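Local structure of putative NAD dependent dehydrogenase (Micromonospora echinospora, 6NOR) at residues E23-A28 against T85-V90; L198-V203 against E342-A347; R216-C221 against G235-E240. The protein binds NAD and is probably an oxidoreductase of the GFO/IDH/MocA family, with a part in the biosynthesis of the antibiotic gentamicin. All coordinates share one frame; numbering follows the deposited sequence.

Contact 1 of 3, residues E23-A28 against T85-V90; sequences ERLGVA and TVRFVV
L25 CD1 lies over one face of the R87 guanidinium, displaced toward its rim and 3.8 Å from R87 NH1, while the F88 ring meets V27 at its edge, with V27 CG2 near the ring plane and 3.7 Å from F88 CD2. The second methyl of the leucine, L25 CD2, packs on F88 CB at 3.7 Å. A branched side chain suits this place because, with CG anti to the backbone N (chi1 -178°), its two methyls serve the exposed arginine and the buried phenylalanine at once. Cutting L25 back to an alanine would probably uncover that guanidinium face and open a gap beside F88 CB. G26 suits its place because a side chain would run into T85 O; instead a water joins G26 N to T85 O. R87 N bonds to G26 O at 3.0 Å where the strands begin to join. Regular parallel pairing follows from V27 with F88: A28 N donates to F88 O at 3.0 Å, and V90 N to A28 O. V27 and F88 share one sheet face, A28 and V89 the other. These are adjacent central strands of the parallel sheet of a Rossmann fold, the NAD-binding domain, with the V90 side chain about 8 Å from the bound NAD.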
loop_
_atom_site.group_PDB
_atom_site.type_symbol
_atom_site.label_atom_id
_atom_site.label_comp_id
_atom_site.label_asym_id
_atom_site.label_seq_id
_atom_site.Cartn_x
_atom_site.Cartn_y
_atom_site.Cartn_z
ATOM N N GLU A 23 20.939 -25.267 -30.218
ATOM C CA GLU A 23 21.766 -24.546 -31.163
ATOM C C GLU A 23 22.949 -24.045 -30.364
ATOM O O GLU A 23 22.898 -24.060 -29.140
ATOM C CB GLU A 23 20.974 -23.424 -31.831
ATOM C CG GLU A 23 20.070 -23.972 -32.928
ATOM C CD GLU A 23 19.205 -22.909 -33.579
ATOM O OE1 GLU A 23 18.361 -22.329 -32.862
ATOM O OE2 GLU A 23 19.352 -22.664 -34.802
ATOM N N ARG A 24 24.037 -23.664 -31.015
ATOM C CA ARG A 24 25.139 -23.110 -30.253
ATOM C C ARG A 24 25.558 -21.778 -30.826
ATOM O O ARG A 24 25.864 -21.655 -32.005
ATOM C CB ARG A 24 26.311 -24.078 -30.201
ATOM C CG ARG A 24 26.111 -25.209 -29.207
ATOM C CD ARG A 24 25.779 -24.706 -27.805
ATOM N NE ARG A 24 26.989 -24.553 -27.008
ATOM C CZ ARG A 24 27.005 -24.304 -25.704
ATOM N NH1 ARG A 24 25.870 -24.174 -25.033
ATOM N NH2 ARG A 24 28.161 -24.176 -25.070
ATOM N N LEU A 25 25.544 -20.762 -29.980
ATOM C CA LEU A 25 25.877 -19.433 -30.433
ATOM C C LEU A 25 27.029 -18.919 -29.624
ATOM O O LEU A 25 26.922 -18.758 -28.419
ATOM C CB LEU A 25 24.678 -18.506 -30.317
ATOM C CG LEU A 25 24.878 -17.071 -30.811
ATOM C CD1 LEU A 25 24.875 -17.010 -32.341
ATOM C CD2 LEU A 25 23.818 -16.173 -30.218
ATOM N N GLY A 26 28.144 -18.674 -30.291
ATOM C CA GLY A 26 29.329 -18.168 -29.631
ATOM C C GLY A 26 29.152 -16.689 -29.379
ATOM O O GLY A 26 28.751 -15.944 -30.279
ATOM N N VAL A 27 29.462 -16.267 -28.155
ATOM C CA VAL A 27 29.211 -14.902 -27.720
ATOM C C VAL A 27 30.474 -14.242 -27.178
ATOM O O VAL A 27 31.267 -14.887 -26.495
ATOM C CB VAL A 27 28.129 -14.888 -26.640
ATOM C CG1 VAL A 27 27.813 -13.463 -26.194
ATOM C CG2 VAL A 27 26.882 -15.577 -27.154
ATOM N N ALA A 28 30.675 -12.971 -27.505
ATOM C CA ALA A 28 31.663 -12.156 -26.795
ATOM C C ALA A 28 30.972 -11.061 -25.991
ATOM O O ALA A 28 29.991 -10.476 -26.430
ATOM C CB ALA A 28 32.660 -11.547 -27.755
ATOM N N THR A 85 33.909 -18.474 -34.279
ATOM C CA THR A 85 32.748 -19.051 -33.615
ATOM C C THR A 85 31.876 -17.961 -32.976
ATOM O O THR A 85 30.687 -18.153 -32.742
ATOM C CB THR A 85 33.161 -20.067 -32.550
ATOM O OG1 THR A 85 34.236 -20.865 -33.051
ATOM C CG2 THR A 85 31.995 -20.974 -32.196
ATOM N N VAL A 86 32.474 -16.810 -32.718
ATOM C CA VAL A 86 31.732 -15.661 -32.238
ATOM C C VAL A 86 30.801 -15.102 -33.320
ATOM O O VAL A 86 31.237 -14.722 -34.399
ATOM C CB VAL A 86 32.673 -14.570 -31.763
ATOM C CG1 VAL A 86 31.874 -13.374 -31.294
ATOM C CG2 VAL A 86 33.541 -15.093 -30.640
ATOM N N ARG A 87 29.507 -15.071 -33.021
ATOM C CA ARG A 87 28.517 -14.579 -33.972
ATOM C C ARG A 87 27.672 -13.473 -33.347
ATOM O O ARG A 87 26.855 -12.832 -34.013
ATOM C CB ARG A 87 27.622 -15.723 -34.444
ATOM C CG ARG A 87 28.253 -16.609 -35.530
ATOM C CD ARG A 87 27.363 -17.815 -35.798
ATOM N NE ARG A 87 26.029 -17.437 -36.264
ATOM C CZ ARG A 87 24.932 -18.159 -36.054
ATOM N NH1 ARG A 87 25.008 -19.301 -35.373
ATOM N NH2 ARG A 87 23.757 -17.735 -36.511
ATOM N N PHE A 88 27.876 -13.256 -32.056
ATOM C CA PHE A 88 27.029 -12.373 -31.305
ATOM C C PHE A 88 27.849 -11.669 -30.239
ATOM O O PHE A 88 28.525 -12.300 -29.441
ATOM C CB PHE A 88 25.871 -13.161 -30.696
ATOM C CG PHE A 88 24.991 -12.361 -29.773
ATOM C CD1 PHE A 88 24.404 -11.188 -30.193
ATOM C CD2 PHE A 88 24.751 -12.799 -28.482
ATOM C CE1 PHE A 88 23.588 -10.455 -29.345
ATOM C CE2 PHE A 88 23.931 -12.077 -27.619
ATOM C CZ PHE A 88 23.346 -10.900 -28.056
ATOM N N VAL A 89 27.799 -10.349 -30.250
ATOM C CA VAL A 89 28.592 -9.556 -29.336
ATOM C C VAL A 89 27.696 -8.637 -28.511
ATOM O O VAL A 89 26.828 -7.958 -29.045
ATOM C CB VAL A 89 29.631 -8.712 -30.093
ATOM C CG1 VAL A 89 30.507 -7.948 -29.113
ATOM C CG2 VAL A 89 30.465 -9.598 -31.012
ATOM N N VAL A 90 27.903 -8.660 -27.201
ATOM C CA VAL A 90 27.249 -7.771 -26.264
ATOM C C VAL A 90 28.199 -6.637 -25.899
ATOM O O VAL A 90 29.321 -6.876 -25.442
ATOM C CB VAL A 90 26.816 -8.509 -24.976
ATOM C CG1 VAL A 90 26.216 -7.519 -23.970
ATOM C CG2 VAL A 90 25.803 -9.557 -25.297
HETATM O O HOH W 1 28.603 -19.554 -33.342
#

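Contact 2 of 3, residues L198-V203 against E342-A347; sequences LGWHAV and ETLEAA
L344 meets three residues of the helix 199-203, and its two methyls make the denser half of this contact. L344 CD1 approaches the benzene part of the W200 indole at 4.0 Å from W200 CE3, the two side chains crossing at about a right angle. L344 CD2 rests 4.0 Å from G199 O and 4.1 Å from V203 CG2, the leucine and valine sliding past each other in opposite directions. A CB on G199 would point toward helix 342-347 and sit close to L344 CD2, so the bare backbone probably helps the methyl to settle there.

The other half is thinner: V203 and T343 meet tip to tip, V203 CG1 to T343 CG2 at 4.0 Å. T343 can offer a methyl because CG2 stands anti to the backbone N, while OG1 (chi1 -58°) turns beside that N and is hydrogen-bonded to A339 O in its own helix. The axes stay 10.4 Å apart and cross at 117°, so the helices meet mainly through side-chain ends, with L344 CD2 alone settling on backbone, over 189 Å².

The two helices flank the sheet carrying I215 and V218, and H201, in the first of them, touches NAD. Between the helices the side-chain contacts are apolar, methyl on methyl or on the indole, and one methyl lies by a carbonyl oxygen; the hold therefore rests on shape and burial.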
loop_
_atom_site.group_PDB
_atom_site.type_symbol
_atom_site.label_atom_id
_atom_site.label_comp_id
_atom_site.label_asym_id
_atom_site.label_seq_id
_atom_site.Cartn_x
_atom_site.Cartn_y
_atom_site.Cartn_z
ATOM N N LEU A 198 18.796 7.453 -17.127
ATOM C CA LEU A 198 17.490 6.982 -16.677
ATOM C C LEU A 198 16.412 7.405 -17.657
ATOM O O LEU A 198 15.428 6.705 -17.863
ATOM C CB LEU A 198 17.156 7.521 -15.281
ATOM C CG LEU A 198 18.192 7.240 -14.196
ATOM C CD1 LEU A 198 17.768 7.859 -12.892
ATOM C CD2 LEU A 198 18.424 5.760 -14.008
ATOM N N GLY A 199 16.619 8.562 -18.266
ATOM C CA GLY A 199 15.647 9.124 -19.170
ATOM C C GLY A 199 15.504 8.262 -20.395
ATOM O O GLY A 199 14.452 8.251 -21.001
ATOM N N TRP A 200 16.559 7.548 -20.769
ATOM C CA TRP A 200 16.437 6.579 -21.839
ATOM C C TRP A 200 15.259 5.640 -21.586
ATOM O O TRP A 200 14.400 5.466 -22.442
ATOM C CB TRP A 200 17.711 5.741 -22.012
ATOM C CG TRP A 200 17.535 4.758 -23.126
ATOM C CD1 TRP A 200 16.882 3.554 -23.073
ATOM C CD2 TRP A 200 17.964 4.912 -24.471
ATOM N NE1 TRP A 200 16.890 2.958 -24.295
ATOM C CE2 TRP A 200 17.558 3.770 -25.174
ATOM C CE3 TRP A 200 18.675 5.903 -25.150
ATOM C CZ2 TRP A 200 17.822 3.592 -26.514
ATOM C CZ3 TRP A 200 18.940 5.725 -26.473
ATOM C CH2 TRP A 200 18.520 4.577 -27.149
ATOM N N HIS A 201 15.240 5.027 -20.409
ATOM C CA HIS A 201 14.182 4.095 -20.060
ATOM C C HIS A 201 12.839 4.738 -19.930
ATOM O O HIS A 201 11.834 4.186 -20.352
ATOM C CB HIS A 201 14.495 3.417 -18.752
ATOM C CG HIS A 201 15.674 2.522 -18.818
ATOM N ND1 HIS A 201 15.716 1.427 -19.647
ATOM C CD2 HIS A 201 16.850 2.541 -18.155
ATOM C CE1 HIS A 201 16.864 0.802 -19.486
ATOM N NE2 HIS A 201 17.570 1.461 -18.587
ATOM N N ALA A 202 12.817 5.900 -19.311
ATOM C CA ALA A 202 11.561 6.548 -19.059
ATOM C C ALA A 202 10.905 6.880 -20.403
ATOM O O ALA A 202 9.718 6.645 -20.595
ATOM C CB ALA A 202 11.754 7.793 -18.205
ATOM N N VAL A 203 11.696 7.382 -21.346
ATOM C CA VAL A 203 11.141 7.765 -22.643
ATOM C C VAL A 203 10.694 6.534 -23.426
ATOM O O VAL A 203 9.640 6.543 -24.027
ATOM C CB VAL A 203 12.136 8.583 -23.464
ATOM C CG1 VAL A 203 11.614 8.771 -24.863
ATOM C CG2 VAL A 203 12.351 9.945 -22.806
ATOM N N GLU A 342 16.346 10.843 -30.435
ATOM C CA GLU A 342 16.021 12.201 -30.841
ATOM C C GLU A 342 15.148 12.908 -29.814
ATOM O O GLU A 342 15.243 14.124 -29.660
ATOM C CB GLU A 342 15.359 12.245 -32.218
ATOM C CG GLU A 342 14.333 11.207 -32.497
ATOM C CD GLU A 342 14.211 10.929 -33.988
ATOM O OE1 GLU A 342 15.209 11.132 -34.711
ATOM O OE2 GLU A 342 13.120 10.520 -34.443
ATOM N N THR A 343 14.331 12.154 -29.090
ATOM C CA THR A 343 13.603 12.744 -27.987
ATOM C C THR A 343 14.562 13.300 -26.950
ATOM O O THR A 343 14.400 14.428 -26.506
ATOM C CB THR A 343 12.666 11.756 -27.313
ATOM O OG1 THR A 343 11.745 11.236 -28.281
ATOM C CG2 THR A 343 11.873 12.496 -26.243
ATOM N N LEU A 344 15.591 12.536 -26.597
ATOM C CA LEU A 344 16.554 13.009 -25.600
ATOM C C LEU A 344 17.355 14.204 -26.093
ATOM O O LEU A 344 17.678 15.106 -25.313
ATOM C CB LEU A 344 17.529 11.902 -25.196
ATOM C CG LEU A 344 16.979 10.672 -24.468
ATOM C CD1 LEU A 344 18.115 9.722 -24.124
ATOM C CD2 LEU A 344 16.245 11.093 -23.227
ATOM N N GLU A 345 17.703 14.209 -27.374
ATOM C CA GLU A 345 18.459 15.330 -27.914
ATOM C C GLU A 345 17.566 16.570 -27.919
ATOM O O GLU A 345 18.012 17.655 -27.589
ATOM C CB GLU A 345 19.001 15.009 -29.315
ATOM C CG GLU A 345 19.107 16.202 -30.266
ATOM C CD GLU A 345 20.387 17.004 -30.069
ATOM O OE1 GLU A 345 21.164 16.655 -29.151
ATOM O OE2 GLU A 345 20.612 17.986 -30.818
ATOM N N ALA A 346 16.291 16.391 -28.241
ATOM C CA ALA A 346 15.342 17.493 -28.201
ATOM C C ALA A 346 15.177 18.017 -26.780
ATOM O O ALA A 346 15.153 19.218 -26.561
ATOM C CB ALA A 346 14.008 17.071 -28.765
ATOM N N ALA A 347 15.093 17.105 -25.818
ATOM C CA ALA A 347 14.951 17.478 -24.429
ATOM C C ALA A 347 16.137 18.303 -23.925
ATOM O O ALA A 347 15.949 19.306 -23.259
ATOM C CB ALA A 347 14.762 16.236 -23.571
#

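Contact 3 of 3, residues R216-C221 against G235-E240; sequences RAVTAC and GVVLIE
R216-C221 and G235-E240 run antiparallel, at 164° with axes 4.5 Å apart, and pair regularly from C221 with V236 to A217 with E240, where a classic beta bulge sets both R216 and A217 against E240. E240 O is gripped twice at the bulge: R216 N points at it nearly along the C=O axis at 2.8 Å, and A217 N reaches a lone pair in the carbonyl plane at 3.2 Å, while E240 N bonds back to A217 O.

At this end the long chains of R216 and E240 cross. E240 OE1 lies at the guanidinium edge, near its plane, but touches the aliphatic part, 3.2 Å from R216 CD. NE of R216 stays 4.1 Å from E240 OE1, too far for a salt bridge, and the guanidinium and carboxylate planes are turned 48° apart. The opposite charges probably still attract, and E240 OE2 has a second, long and weak ion pair with R223 of a second subunit.

One sheet face carries V218, A220, V237 and I239. V218 CG1 meets V237 CG1 at 3.5 Å on the diagonal between neighbouring pairs, making a beta-branched apolar surface on which helix 334-353 lies; the small A220 leaves room for A347. The other face carries A217, T219, C221, V236, L238 and E240. Here T219 CB and L238 CB lie 4.1 Å apart, and the face packs on the second subunit, T219 against T219 of that subunit and L238 against its V236. Apolar L238 and V236 beside the polar T219 and E240 suit a face partly covered by that subunit.

The arrangement is a beta hairpin within the mixed sheet of the C-terminal domain, consistent with the open-faced sheet of GFO/IDH/MocA proteins, one side under helices and the other toward a partner subunit.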
loop_
_atom_site.group_PDB
_atom_site.type_symbol
_atom_site.label_atom_id
_atom_site.label_comp_id
_atom_site.label_asym_id
_atom_site.label_seq_id
_atom_site.Cartn_x
_atom_site.Cartn_y
_atom_site.Cartn_z
ATOM N N ARG A 216 5.393 14.883 -30.996
ATOM C CA ARG A 216 5.304 16.170 -31.675
ATOM C C ARG A 216 6.221 17.230 -31.063
ATOM O O ARG A 216 6.903 17.942 -31.780
ATOM C CB ARG A 216 3.862 16.667 -31.675
ATOM C CG ARG A 216 3.653 17.968 -32.444
ATOM C CD ARG A 216 2.211 18.466 -32.363
ATOM N NE ARG A 216 1.265 17.507 -32.923
ATOM C CZ ARG A 216 1.089 17.305 -34.225
ATOM N NH1 ARG A 216 1.800 17.996 -35.110
ATOM N NH2 ARG A 216 0.206 16.408 -34.644
ATOM N N ALA A 217 6.244 17.348 -29.743
ATOM C CA ALA A 217 7.122 18.327 -29.103
ATOM C C ALA A 217 7.650 17.865 -27.738
ATOM O O ALA A 217 7.145 16.919 -27.159
ATOM C CB ALA A 217 6.405 19.651 -28.964
ATOM N N VAL A 218 8.667 18.550 -27.239
ATOM C CA VAL A 218 9.314 18.209 -25.992
ATOM C C VAL A 218 9.632 19.483 -25.224
ATOM O O VAL A 218 10.000 20.496 -25.815
ATOM C CB VAL A 218 10.616 17.400 -26.231
ATOM C CG1 VAL A 218 11.338 17.151 -24.948
ATOM C CG2 VAL A 218 10.310 16.063 -26.885
ATOM N N THR A 219 9.456 19.439 -23.907
ATOM C CA THR A 219 9.911 20.497 -23.016
ATOM C C THR A 219 10.676 19.840 -21.875
ATOM O O THR A 219 10.310 18.773 -21.429
ATOM C CB THR A 219 8.735 21.323 -22.464
ATOM O OG1 THR A 219 7.767 21.543 -23.500
ATOM C CG2 THR A 219 9.212 22.650 -21.933
ATOM N N ALA A 220 11.742 20.457 -21.399
ATOM C CA ALA A 220 12.549 19.814 -20.375
ATOM C C ALA A 220 13.225 20.798 -19.444
ATOM O O ALA A 220 13.511 21.917 -19.812
ATOM C CB ALA A 220 13.608 18.903 -21.009
ATOM N N CYS A 221 13.488 20.338 -18.236
ATOM C CA CYS A 221 14.210 21.092 -17.253
ATOM C C CYS A 221 15.256 20.163 -16.636
ATOM O O CYS A 221 14.960 19.004 -16.384
ATOM C CB CYS A 221 13.229 21.634 -16.190
ATOM S SG CYS A 221 13.733 23.150 -15.407
ATOM N N GLY A 235 16.076 15.608 -13.999
ATOM C CA GLY A 235 15.432 16.153 -15.162
ATOM C C GLY A 235 13.972 15.781 -15.206
ATOM O O GLY A 235 13.554 14.735 -14.694
ATOM N N VAL A 236 13.197 16.663 -15.818
ATOM C CA VAL A 236 11.808 16.399 -16.092
ATOM C C VAL A 236 11.563 16.752 -17.548
ATOM O O VAL A 236 11.917 17.817 -18.008
ATOM C CB VAL A 236 10.870 17.203 -15.176
ATOM C CG1 VAL A 236 9.438 16.754 -15.376
ATOM C CG2 VAL A 236 11.259 17.025 -13.730
ATOM N N VAL A 237 10.979 15.826 -18.274
ATOM C CA VAL A 237 10.617 16.038 -19.653
ATOM C C VAL A 237 9.103 16.035 -19.806
ATOM O O VAL A 237 8.440 15.102 -19.389
ATOM C CB VAL A 237 11.202 14.944 -20.558
ATOM C CG1 VAL A 237 10.918 15.243 -22.035
ATOM C CG2 VAL A 237 12.695 14.781 -20.303
ATOM N N LEU A 238 8.564 17.079 -20.415
ATOM C CA LEU A 238 7.179 17.061 -20.844
ATOM C C LEU A 238 7.136 16.727 -22.327
ATOM O O LEU A 238 7.637 17.482 -23.153
ATOM C CB LEU A 238 6.494 18.402 -20.561
ATOM C CG LEU A 238 6.598 18.858 -19.097
ATOM C CD1 LEU A 238 5.838 20.147 -18.866
ATOM C CD2 LEU A 238 6.127 17.756 -18.151
ATOM N N ILE A 239 6.551 15.578 -22.652
ATOM C CA ILE A 239 6.415 15.140 -24.028
ATOM C C ILE A 239 5.007 15.358 -24.559
ATOM O O ILE A 239 4.034 14.941 -23.942
ATOM C CB ILE A 239 6.742 13.653 -24.172
ATOM C CG1 ILE A 239 8.117 13.344 -23.603
ATOM C CG2 ILE A 239 6.696 13.214 -25.625
ATOM C CD1 ILE A 239 8.395 11.856 -23.595
ATOM N N GLU A 240 4.899 15.994 -25.716
ATOM C CA GLU A 240 3.608 16.112 -26.370
ATOM C C GLU A 240 3.529 15.103 -27.509
ATOM O O GLU A 240 4.197 15.248 -28.518
ATOM C CB GLU A 240 3.395 17.535 -26.875
ATOM C CG GLU A 240 2.163 17.741 -27.733
ATOM C CD GLU A 240 2.020 19.189 -28.198
ATOM O OE1 GLU A 240 1.610 19.410 -29.360
ATOM O OE2 GLU A 240 2.324 20.105 -27.398
#

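How the contacts relate
Contacts 2 and 3 adjoin, their centres about 9 Å apart: helix 334-353 carries E342-A347 and also covers the hairpin, with A347 O 3.3 Å from A220 CB and T343 CG2 3.9 Å from V218 CG2. Contact 1 stands apart in the Rossmann domain, its centre about 30 Å from that of contact 2 and 39 Å from that of contact 3, across the centre of the chain. Both strand pairs rest on backbone hydrogen bonds, parallel in one and antiparallel in the other, whereas the helix pair, whose touching residues are all buried, rests mainly on apolar packing. Contacts 1 and 3 reach the surface with arginines, R24 and R87 in contact 1 and R216 in contact 3, and only contact 3 meets another subunit.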